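Local coordinates for aldo-keto reductase family 1, member B4 (Aldose reductase) (Schistosoma japonicum, PDB 4HBK), which probably catalyses the NADPH-dependent reduction of aldehydes, including the aldehyde form of sugars, to the corresponding alcohols, at residues L99-R103 with E104-I108; D167-H171 with E172-K176; E179-D183 with E184-K188; E205-R208 with I209-N213. One frame throughout, in Å; residues are numbered along the deposited sequence.

Interaction 1. Residues L99-R103 with E104-I108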
loop_
_atom_site.group_PDB
_atom_site.type_symbol
_atom_site.label_atom_id
_atom_site.label_comp_id
_atom_site.label_asym_id
_atom_site.label_seq_id
_atom_site.Cartn_x
_atom_site.Cartn_y
_atom_site.Cartn_z
ATOM N N LEU A 99 23.002 -10.592 -1.733
ATOM C CA LEU A 99 23.298 -9.381 -0.972
ATOM C C LEU A 99 23.629 -9.703 0.486
ATOM O O LEU A 99 23.896 -8.803 1.290
ATOM C CB LEU A 99 22.116 -8.408 -1.038
ATOM C CG LEU A 99 21.796 -7.950 -2.461
ATOM C CD1 LEU A 99 20.503 -7.128 -2.532
ATOM C CD2 LEU A 99 22.990 -7.171 -3.031
ATOM N N ARG A 100 23.614 -10.991 0.815
ATOM C CA ARG A 100 23.831 -11.440 2.192
ATOM C C ARG A 100 22.995 -10.619 3.187
ATOM O O ARG A 100 23.516 -10.059 4.168
ATOM C CB ARG A 100 25.329 -11.428 2.536
ATOM C CG ARG A 100 26.133 -12.498 1.765
ATOM C CD ARG A 100 27.446 -11.947 1.197
ATOM N NE ARG A 100 27.228 -10.987 0.111
ATOM C CZ ARG A 100 27.406 -9.670 0.216
ATOM N NH1 ARG A 100 27.825 -9.129 1.363
ATOM N NH2 ARG A 100 27.177 -8.892 -0.833
ATOM N N LEU A 101 21.693 -10.554 2.918
ATOM C CA LEU A 101 20.741 -9.920 3.826
ATOM C C LEU A 101 19.861 -10.970 4.499
ATOM O O LEU A 101 19.544 -12.009 3.901
ATOM C CB LEU A 101 19.846 -8.931 3.080
ATOM C CG LEU A 101 20.500 -7.741 2.393
ATOM C CD1 LEU A 101 19.434 -6.879 1.740
ATOM C CD2 LEU A 101 21.306 -6.942 3.399
ATOM N N LYS A 102 19.464 -10.692 5.737
ATOM C CA LYS A 102 18.549 -11.568 6.468
ATOM C C LYS A 102 17.082 -11.187 6.223
ATOM O O LYS A 102 16.756 -10.023 5.963
ATOM C CB LYS A 102 18.867 -11.556 7.973
ATOM C CG LYS A 102 20.250 -12.117 8.326
ATOM C CD LYS A 102 20.417 -12.401 9.823
ATOM C CE LYS A 102 20.946 -11.193 10.594
ATOM N NZ LYS A 102 19.961 -10.072 10.664
ATOM N N ARG A 103 16.214 -12.190 6.300
ATOM C CA ARG A 103 14.771 -12.003 6.198
ATOM C C ARG A 103 14.303 -10.827 7.043
ATOM O O ARG A 103 13.544 -9.978 6.574
ATOM C CB ARG A 103 14.039 -13.278 6.650
ATOM C CG ARG A 103 12.517 -13.122 6.849
ATOM C CD ARG A 103 11.854 -12.678 5.556
ATOM N NE ARG A 103 10.417 -12.467 5.709
ATOM C CZ ARG A 103 9.848 -11.305 6.026
ATOM N NH1 ARG A 103 10.594 -10.237 6.255
ATOM N NH2 ARG A 103 8.527 -11.217 6.126
ATOM N N GLU A 104 14.757 -10.773 8.291
ATOM C CA GLU A 104 14.230 -9.772 9.212
ATOM C C GLU A 104 14.721 -8.365 8.899
ATOM O O GLU A 104 14.307 -7.413 9.544
ATOM C CB GLU A 104 14.488 -10.139 10.680
ATOM C CG GLU A 104 15.948 -10.109 11.108
ATOM C CD GLU A 104 16.594 -11.486 11.080
ATOM O OE1 GLU A 104 16.218 -12.315 10.205
ATOM O OE2 GLU A 104 17.473 -11.733 11.942
ATOM N N ASP A 105 15.596 -8.241 7.904
ATOM C CA ASP A 105 16.050 -6.932 7.431
ATOM C C ASP A 105 15.069 -6.307 6.434
ATOM O O ASP A 105 15.192 -5.141 6.087
ATOM C CB ASP A 105 17.425 -7.052 6.761
ATOM C CG ASP A 105 18.545 -7.349 7.759
ATOM O OD1 ASP A 105 18.453 -6.865 8.910
ATOM O OD2 ASP A 105 19.519 -8.054 7.378
ATOM N N ILE A 106 14.106 -7.092 5.956
ATOM C CA ILE A 106 13.183 -6.608 4.935
ATOM C C ILE A 106 11.769 -6.571 5.484
ATOM O O ILE A 106 11.372 -7.440 6.263
ATOM C CB ILE A 106 13.174 -7.512 3.685
ATOM C CG1 ILE A 106 14.597 -7.895 3.290
ATOM C CG2 ILE A 106 12.470 -6.818 2.523
ATOM C CD1 ILE A 106 15.418 -6.733 2.765
ATOM N N PHE A 107 11.012 -5.566 5.062
ATOM C CA PHE A 107 9.604 -5.455 5.411
ATOM C C PHE A 107 8.762 -5.852 4.200
ATOM O O PHE A 107 8.809 -5.189 3.169
ATOM C CB PHE A 107 9.294 -4.016 5.819
ATOM C CG PHE A 107 7.972 -3.843 6.504
ATOM C CD1 PHE A 107 6.790 -3.869 5.782
ATOM C CD2 PHE A 107 7.914 -3.620 7.874
ATOM C CE1 PHE A 107 5.561 -3.685 6.419
ATOM C CE2 PHE A 107 6.696 -3.438 8.515
ATOM C CZ PHE A 107 5.515 -3.477 7.787
ATOM N N ILE A 108 7.993 -6.927 4.322
ATOM C CA ILE A 108 7.201 -7.433 3.205
ATOM C C ILE A 108 5.702 -7.295 3.461
ATOM O O ILE A 108 5.172 -7.833 4.437
ATOM C CB ILE A 108 7.473 -8.919 2.976
ATOM C CG1 ILE A 108 8.974 -9.170 2.811
ATOM C CG2 ILE A 108 6.663 -9.428 1.788
ATOM C CD1 ILE A 108 9.517 -8.686 1.490
#
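D105 OD2 takes two groups of K102. The backbone K102 N donates to D105 OD2 at 3.1 Å with an N-H...O angle of 152°, arriving on the anti side of the carboxylate and tilted from its plane, while K102 NZ stands 3.9 Å from the same OD2, a long salt bridge. The turn is closed in the other direction by D105 N, which donates to K102 O at 2.9 Å. Bends at the last two torsions of K102 (chi3 -89°, chi4 68°) carry NZ back toward the turn, nearer to E104, where it forms a salt bridge to OE2 at 3.3 Å whose hydrogen bond is weak. I106 N continues the turn with a bond to R103 O. Beyond it the R103 guanidinium lies across I108, whose CG1 sits 3.7 Å above its plane and toward the rim. R103 NH2 itself pairs with D139 and with the carbonyl of Y137, whose ring also makes a cation-pi contact with R103. L101 CD1 and I106 CD1 meet at 4.1 Å, their side chains nearly perpendicular. Both rest on L96 of helix 85-98, I106 reaches helix 60-71 at L69, and I108 lies in barrel strand 107-112, its backbone bonded to L140 of strand 138-143.

Interaction 2. Residues D167-H171 with E172-K176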
loop_
_atom_site.group_PDB
_atom_site.type_symbol
_atom_site.label_atom_id
_atom_site.label_comp_id
_atom_site.label_asym_id
_atom_site.label_seq_id
_atom_site.Cartn_x
_atom_site.Cartn_y
_atom_site.Cartn_z
ATOM N N ASP A 167 -20.229 -9.831 -3.353
ATOM C CA ASP A 167 -20.532 -10.714 -2.237
ATOM C C ASP A 167 -20.810 -9.861 -1.002
ATOM O O ASP A 167 -20.512 -8.665 -0.990
ATOM C CB ASP A 167 -19.388 -11.716 -2.000
ATOM C CG ASP A 167 -19.809 -12.885 -1.108
ATOM O OD1 ASP A 167 -21.021 -13.005 -0.822
ATOM O OD2 ASP A 167 -18.937 -13.687 -0.698
ATOM N N ASN A 168 -21.404 -10.457 0.025
ATOM C CA ASN A 168 -21.672 -9.736 1.269
ATOM C C ASN A 168 -20.983 -10.397 2.465
ATOM O O ASN A 168 -21.355 -11.497 2.871
ATOM C CB ASN A 168 -23.178 -9.631 1.526
ATOM C CG ASN A 168 -23.916 -8.947 0.391
ATOM O OD1 ASN A 168 -23.307 -8.300 -0.467
ATOM N ND2 ASN A 168 -25.241 -9.079 0.384
ATOM N N VAL A 169 -19.978 -9.725 3.022
ATOM C CA VAL A 169 -19.222 -10.270 4.146
ATOM C C VAL A 169 -18.866 -9.158 5.111
ATOM O O VAL A 169 -18.124 -8.247 4.752
ATOM C CB VAL A 169 -17.902 -10.914 3.691
ATOM C CG1 VAL A 169 -17.220 -11.575 4.876
ATOM C CG2 VAL A 169 -18.145 -11.923 2.561
ATOM N N PRO A 170 -19.381 -9.227 6.348
ATOM C CA PRO A 170 -19.080 -8.121 7.258
ATOM C C PRO A 170 -17.577 -7.933 7.449
ATOM O O PRO A 170 -16.811 -8.898 7.562
ATOM C CB PRO A 170 -19.760 -8.549 8.561
ATOM C CG PRO A 170 -20.879 -9.461 8.108
ATOM C CD PRO A 170 -20.262 -10.229 6.975
ATOM N N HIS A 171 -17.161 -6.678 7.480
ATOM C CA HIS A 171 -15.756 -6.363 7.684
ATOM C C HIS A 171 -15.189 -7.011 8.937
ATOM O O HIS A 171 -14.078 -7.538 8.909
ATOM C CB HIS A 171 -15.557 -4.856 7.688
ATOM C CG HIS A 171 -15.860 -4.224 6.369
ATOM N ND1 HIS A 171 -16.267 -2.916 6.236
ATOM C CD2 HIS A 171 -15.814 -4.736 5.112
ATOM C CE1 HIS A 171 -16.456 -2.643 4.957
ATOM N NE2 HIS A 171 -16.183 -3.729 4.254
ATOM N N GLU A 172 -15.956 -6.998 10.026
ATOM C CA GLU A 172 -15.456 -7.515 11.300
ATOM C C GLU A 172 -15.247 -9.025 11.277
ATOM O O GLU A 172 -14.401 -9.547 12.012
ATOM C CB GLU A 172 -16.347 -7.097 12.482
ATOM C CG GLU A 172 -17.821 -7.501 12.378
ATOM C CD GLU A 172 -18.678 -6.489 11.607
ATOM O OE1 GLU A 172 -18.126 -5.701 10.809
ATOM O OE2 GLU A 172 -19.916 -6.480 11.805
ATOM N N ASP A 173 -15.994 -9.723 10.421
ATOM C CA ASP A 173 -15.836 -11.168 10.282
ATOM C C ASP A 173 -14.544 -11.532 9.550
ATOM O O ASP A 173 -13.843 -12.469 9.939
ATOM C CB ASP A 173 -17.034 -11.786 9.552
ATOM C CG ASP A 173 -18.340 -11.643 10.327
ATOM O OD1 ASP A 173 -18.330 -11.163 11.484
ATOM O OD2 ASP A 173 -19.385 -12.022 9.768
ATOM N N THR A 174 -14.233 -10.809 8.477
ATOM C CA THR A 174 -12.963 -11.033 7.796
ATOM C C THR A 174 -11.834 -10.694 8.762
ATOM O O THR A 174 -10.841 -11.417 8.853
ATOM C CB THR A 174 -12.827 -10.187 6.536
ATOM O OG1 THR A 174 -13.917 -10.478 5.652
ATOM C CG2 THR A 174 -11.510 -10.498 5.818
ATOM N N TRP A 175 -12.008 -9.613 9.516
ATOM C CA TRP A 175 -10.954 -9.165 10.409
ATOM C C TRP A 175 -10.628 -10.206 11.470
ATOM O O TRP A 175 -9.467 -10.368 11.843
ATOM C CB TRP A 175 -11.310 -7.830 11.065
ATOM C CG TRP A 175 -10.171 -7.233 11.822
ATOM C CD1 TRP A 175 -9.985 -7.246 13.176
ATOM C CD2 TRP A 175 -9.047 -6.530 11.268
ATOM N NE1 TRP A 175 -8.817 -6.591 13.499
ATOM C CE2 TRP A 175 -8.229 -6.140 12.354
ATOM C CE3 TRP A 175 -8.656 -6.195 9.970
ATOM C CZ2 TRP A 175 -7.041 -5.431 12.167
ATOM C CZ3 TRP A 175 -7.484 -5.492 9.793
ATOM C CH2 TRP A 175 -6.684 -5.122 10.884
ATOM N N LYS A 176 -11.647 -10.903 11.962
ATOM C CA LYS A 176 -11.408 -11.940 12.960
ATOM C C LYS A 176 -10.407 -12.965 12.431
ATOM O O LYS A 176 -9.515 -13.396 13.161
ATOM C CB LYS A 176 -12.706 -12.626 13.401
ATOM C CG LYS A 176 -13.429 -11.883 14.500
ATOM C CD LYS A 176 -14.195 -12.837 15.423
ATOM C CE LYS A 176 -15.580 -13.129 14.886
ATOM N NZ LYS A 176 -16.313 -11.855 14.604
HETATM O O HOH W 1 -15.223 -8.160 4.501
HETATM O O HOH W 2 -19.165 -4.721 7.880
#
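P170 and D173 meet at the N terminus of helix 171-183, one of the helices of the (beta/alpha)8 barrel, with the proline in the N-cap position. D173 OD2 touches the pyrrolidine ring at P170 CG, 3.4 Å away, and comes equally near to its CD. E172 packs against the same proline, its CD being 3.8 Å from P170 CB. Beneath these side chains, P170 O receives the first amides of the helix: D173 N and T174 N both donate to it, each weakly. A well-formed i to i+4 bond follows, W175 N to H171 O, 3.0 Å long with an N-H...O angle of 155°. V169 adds an apolar branch, with CG1 lying 3.6 Å from T174 OG1 and the two side chains roughly perpendicular.

A second shell fixes these groups. E172 CG stands between its own backbone N and carbonyl carbon (chi1 57°), and a bend at chi2 folds the carboxylate back over the first turn, where N202 also bonds OE1. H171 turns its ring away from the turn to donate from NE2 to P146 O, so that the histidine ties the helix start to a preceding loop. T174 OG1 pairs with the carbonyl of F117, and a water links it to V169 O, donating to T174 OG1 and V169 O at 2.9 Å each. The T174 side chain is about 10 Å from that of H144, a predicted substrate-binding residue. A further water bridges within the first turn: it accepts from H171 N at 2.8 Å and donates to E172 OE1 at 3.3 Å.

Interaction 3. Residues E179-D183 with E184-K188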
loop_
_atom_site.group_PDB
_atom_site.type_symbol
_atom_site.label_atom_id
_atom_site.label_comp_id
_atom_site.label_asym_id
_atom_site.label_seq_id
_atom_site.Cartn_x
_atom_site.Cartn_y
_atom_site.Cartn_z
ATOM N N GLU A 179 -6.966 -11.637 12.387
ATOM C CA GLU A 179 -6.395 -11.592 13.722
ATOM C C GLU A 179 -5.744 -12.915 14.055
ATOM O O GLU A 179 -4.704 -12.954 14.719
ATOM C CB GLU A 179 -7.472 -11.253 14.743
ATOM C CG GLU A 179 -7.953 -9.837 14.615
ATOM C CD GLU A 179 -9.018 -9.498 15.622
ATOM O OE1 GLU A 179 -9.835 -10.390 15.954
ATOM O OE2 GLU A 179 -9.032 -8.335 16.084
ATOM N N LYS A 180 -6.346 -13.998 13.575
ATOM C CA LYS A 180 -5.815 -15.328 13.835
ATOM C C LYS A 180 -4.463 -15.519 13.163
ATOM O O LYS A 180 -3.609 -16.246 13.663
ATOM C CB LYS A 180 -6.786 -16.404 13.356
ATOM C CG LYS A 180 -8.044 -16.531 14.178
ATOM C CD LYS A 180 -8.890 -17.678 13.648
ATOM C CE LYS A 180 -10.227 -17.758 14.361
ATOM N NZ LYS A 180 -11.179 -18.645 13.615
ATOM N N LEU A 181 -4.267 -14.863 12.026
ATOM C CA LEU A 181 -2.989 -14.930 11.327
ATOM C C LEU A 181 -1.889 -14.354 12.209
ATOM O O LEU A 181 -0.748 -14.835 12.201
ATOM C CB LEU A 181 -3.057 -14.172 9.996
ATOM C CG LEU A 181 -4.043 -14.718 8.959
ATOM C CD1 LEU A 181 -4.170 -13.785 7.763
ATOM C CD2 LEU A 181 -3.649 -16.134 8.509
ATOM N N VAL A 182 -2.229 -13.315 12.963
ATOM C CA VAL A 182 -1.274 -12.728 13.893
ATOM C C VAL A 182 -1.024 -13.700 15.063
ATOM O O VAL A 182 0.125 -13.959 15.425
ATOM C CB VAL A 182 -1.774 -11.368 14.438
ATOM C CG1 VAL A 182 -0.847 -10.855 15.547
ATOM C CG2 VAL A 182 -1.871 -10.352 13.323
ATOM N N ASP A 183 -2.103 -14.232 15.644
ATOM C CA ASP A 183 -1.994 -15.222 16.716
ATOM C C ASP A 183 -1.027 -16.351 16.350
ATOM O O ASP A 183 -0.234 -16.796 17.177
ATOM C CB ASP A 183 -3.362 -15.833 17.047
ATOM C CG ASP A 183 -4.350 -14.825 17.643
ATOM O OD1 ASP A 183 -3.939 -13.740 18.105
ATOM O OD2 ASP A 183 -5.562 -15.130 17.657
ATOM N N GLU A 184 -1.104 -16.806 15.105
ATOM C CA GLU A 184 -0.365 -17.974 14.641
ATOM C C GLU A 184 1.045 -17.658 14.159
ATOM O O GLU A 184 1.792 -18.563 13.810
ATOM C CB GLU A 184 -1.117 -18.630 13.486
ATOM C CG GLU A 184 -2.520 -19.071 13.829
ATOM C CD GLU A 184 -2.611 -20.560 14.056
ATOM O OE1 GLU A 184 -2.334 -21.003 15.190
ATOM O OE2 GLU A 184 -2.954 -21.285 13.097
ATOM N N GLY A 185 1.405 -16.381 14.106
ATOM C CA GLY A 185 2.730 -16.009 13.636
ATOM C C GLY A 185 2.922 -15.949 12.121
ATOM O O GLY A 185 4.026 -15.676 11.646
ATOM N N LEU A 186 1.862 -16.193 11.355
ATOM C CA LEU A 186 1.941 -16.096 9.902
ATOM C C LEU A 186 2.068 -14.644 9.437
ATOM O O LEU A 186 2.632 -14.360 8.376
ATOM C CB LEU A 186 0.727 -16.765 9.249
ATOM C CG LEU A 186 0.581 -18.266 9.495
ATOM C CD1 LEU A 186 -0.778 -18.755 9.051
ATOM C CD2 LEU A 186 1.673 -19.025 8.768
ATOM N N VAL A 187 1.549 -13.729 10.243
ATOM C CA VAL A 187 1.595 -12.306 9.931
ATOM C C VAL A 187 1.952 -11.511 11.191
ATOM O O VAL A 187 1.441 -11.811 12.258
ATOM C CB VAL A 187 0.230 -11.846 9.381
ATOM C CG1 VAL A 187 0.128 -10.351 9.378
ATOM C CG2 VAL A 187 -0.001 -12.416 7.968
ATOM N N LYS A 188 2.824 -10.507 11.077
ATOM C CA LYS A 188 3.201 -9.711 12.258
ATOM C C LYS A 188 2.205 -8.594 12.567
ATOM O O LYS A 188 1.879 -8.336 13.732
ATOM C CB LYS A 188 4.592 -9.112 12.108
ATOM C CG LYS A 188 5.701 -10.122 11.885
ATOM C CD LYS A 188 5.833 -11.093 13.037
ATOM C CE LYS A 188 7.195 -11.780 13.010
ATOM N NZ LYS A 188 7.360 -12.781 14.108
HETATM O O HOH W 3 2.440 -12.347 14.715
#
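L181 O and V182 O receive the backbone bonds of a Schellman motif that ends helix 171-183 and joins it to barrel strand 187-193. G185 N donates to V182 O at 3.0 Å, and L186 N donates weakly to L181 O at 3.1 Å. The positive phi of G185 (82°) turns the chain out of the helix, a conformation in which a side chain would press on the preceding carbonyl. V187 N also donates to L181 O, from well above the carbonyl plane, so this oxygen receives two successive amides, L186 N weakly. One step earlier, E184 N makes an ordinary helical bond to K180 O.

Apolar contact follows the same path. The methyls L181 CD2 and L186 CD1 are 3.9 Å apart and V187 CG2 sits 4.1 Å from L181 CB, while V182 and V187 approach more loosely through their methyl groups. L181 and V187 both also pack on C126 of helix 119-133 and Y141 of strand 138-143.

Two further polar links join V182 to V187. In a weak CH...O contact, V182 CA points its hydrogen almost straight at V187 O, with 3.3 Å between CA and O and 169° at the hydrogen. A water bridges the carbonyls, donating to V182 O at 2.9 Å and to V187 O at 2.7 Å.

Interaction 4. Residues E205-R208 with I209-N213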
loop_
_atom_site.group_PDB
_atom_site.type_symbol
_atom_site.label_atom_id
_atom_site.label_comp_id
_atom_site.label_asym_id
_atom_site.label_seq_id
_atom_site.Cartn_x
_atom_site.Cartn_y
_atom_site.Cartn_z
ATOM N N GLU A 205 -13.934 -0.574 16.547
ATOM C CA GLU A 205 -14.961 -0.795 17.556
ATOM C C GLU A 205 -15.111 -2.281 17.905
ATOM O O GLU A 205 -15.534 -2.627 19.007
ATOM C CB GLU A 205 -16.302 -0.216 17.079
ATOM C CG GLU A 205 -16.968 0.751 18.061
ATOM C CD GLU A 205 -17.532 0.050 19.298
ATOM O OE1 GLU A 205 -16.757 -0.224 20.245
ATOM O OE2 GLU A 205 -18.754 -0.227 19.322
ATOM N N HIS A 206 -14.760 -3.161 16.970
ATOM C CA HIS A 206 -14.997 -4.594 17.160
ATOM C C HIS A 206 -13.731 -5.400 17.392
ATOM O O HIS A 206 -13.797 -6.554 17.807
ATOM C CB HIS A 206 -15.701 -5.190 15.938
ATOM C CG HIS A 206 -17.152 -4.839 15.838
ATOM N ND1 HIS A 206 -17.607 -3.736 15.145
ATOM C CD2 HIS A 206 -18.254 -5.455 16.329
ATOM C CE1 HIS A 206 -18.926 -3.683 15.222
ATOM N NE2 HIS A 206 -19.343 -4.716 15.932
ATOM N N CYS A 207 -12.579 -4.808 17.099
ATOM C CA CYS A 207 -11.353 -5.594 16.981
ATOM C C CYS A 207 -10.735 -5.974 18.325
ATOM O O CYS A 207 -10.901 -5.286 19.332
ATOM C CB CYS A 207 -10.317 -4.854 16.134
ATOM S SG CYS A 207 -9.670 -3.379 16.942
ATOM N N ARG A 208 -10.019 -7.088 18.317
ATOM C CA ARG A 208 -9.188 -7.480 19.437
ATOM C C ARG A 208 -7.777 -6.971 19.155
ATOM O O ARG A 208 -7.068 -6.568 20.069
ATOM C CB ARG A 208 -9.207 -9.007 19.592
ATOM C CG ARG A 208 -8.069 -9.576 20.434
ATOM C CD ARG A 208 -8.325 -11.041 20.792
ATOM N NE ARG A 208 -8.476 -11.898 19.611
ATOM C CZ ARG A 208 -7.469 -12.524 19.004
ATOM N NH1 ARG A 208 -7.699 -13.285 17.942
ATOM N NH2 ARG A 208 -6.230 -12.388 19.457
ATOM N N ILE A 209 -7.386 -6.993 17.875
ATOM C CA ILE A 209 -6.082 -6.495 17.430
ATOM C C ILE A 209 -6.306 -5.344 16.460
ATOM O O ILE A 209 -6.957 -5.507 15.435
ATOM C CB ILE A 209 -5.273 -7.575 16.703
ATOM C CG1 ILE A 209 -4.998 -8.763 17.623
ATOM C CG2 ILE A 209 -3.954 -7.001 16.187
ATOM C CD1 ILE A 209 -4.293 -9.929 16.914
ATOM N N LYS A 210 -5.787 -4.173 16.796
ATOM C CA LYS A 210 -6.027 -2.998 15.980
ATOM C C LYS A 210 -5.267 -3.056 14.661
ATOM O O LYS A 210 -4.177 -3.618 14.576
ATOM C CB LYS A 210 -5.682 -1.724 16.757
ATOM C CG LYS A 210 -6.594 -1.514 17.959
ATOM C CD LYS A 210 -6.702 -0.051 18.357
ATOM C CE LYS A 210 -5.710 0.316 19.430
ATOM N NZ LYS A 210 -6.185 1.488 20.239
ATOM N N PRO A 211 -5.866 -2.502 13.613
ATOM C CA PRO A 211 -5.124 -2.339 12.363
ATOM C C PRO A 211 -3.899 -1.491 12.661
ATOM O O PRO A 211 -4.010 -0.558 13.462
ATOM C CB PRO A 211 -6.111 -1.588 11.463
ATOM C CG PRO A 211 -7.220 -1.080 12.406
ATOM C CD PRO A 211 -7.261 -2.049 13.517
ATOM N N ALA A 212 -2.756 -1.833 12.069
ATOM C CA ALA A 212 -1.513 -1.093 12.274
ATOM C C ALA A 212 -1.271 -0.087 11.159
ATOM O O ALA A 212 -0.469 0.843 11.303
ATOM C CB ALA A 212 -0.331 -2.057 12.346
ATOM N N ASN A 213 -1.952 -0.275 10.034
ATOM C CA ASN A 213 -1.651 0.525 8.861
ATOM C C ASN A 213 -2.853 0.663 7.934
ATOM O O ASN A 213 -3.674 -0.251 7.823
ATOM C CB ASN A 213 -0.454 -0.089 8.124
ATOM C CG ASN A 213 -0.142 0.607 6.820
ATOM O OD1 ASN A 213 -0.492 0.108 5.748
ATOM N ND2 ASN A 213 0.534 1.756 6.893
#
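C207 turns its thiol onto K210, SG lying 3.7 Å from K210 CG. This apolar contact continues more loosely to P211, whose CD is 4.4 Å from C207 SG. The torsion accounts for the reach: with chi1 at 69°, SG stands between the backbone N and the carbonyl carbon of C207 and faces the chain as it leaves the helix.

A second contact sets a flat cation over an aliphatic chain. The R208 and I209 side chains run side by side in the same direction, and a bend at chi3 (59°) turns one guanidinium face over I209 CG1. At the end of the pair, R208 NH2 and I209 CD1 are 4.0 Å apart.

No hydrogen bond joins the two halves; their polar groups pair with helix 171-183. E179 OE2 receives both R208 N and I209 N, W175 NE1 donates to I209 O, and D183 OD2 makes a salt bridge with R208 NH1. I209 O also has C207 CB 3.5 Å away. This chemistry is consistent with the stretch from C207 to P211, on the way from helix 197-206 to strand 213-217, relying on dispersion contacts within itself, while the polar atoms of R208 and I209 pair with the neighbouring helix.

Overall arrangement
The four contacts follow one another along the chain; none nests in or crosses another. Interaction 1 comes first, turning the chain from helix 85-98 into barrel strand 107-112. Interaction 2 closes the entry from the long loop after strand 138-143 into helix 171-183, and interaction 3 closes the exit from that helix toward strand 187-193, their centres about 17 Å apart. Interaction 4 spans the link from helix 197-206 to strand 213-217; its centre lies about 13 Å from those of interactions 2 and 3, and it touches both. Helix 171-183 is thus tied to the next helix-strand connection, while interaction 1 stays apart, sharing the parallel sheet with interaction 3.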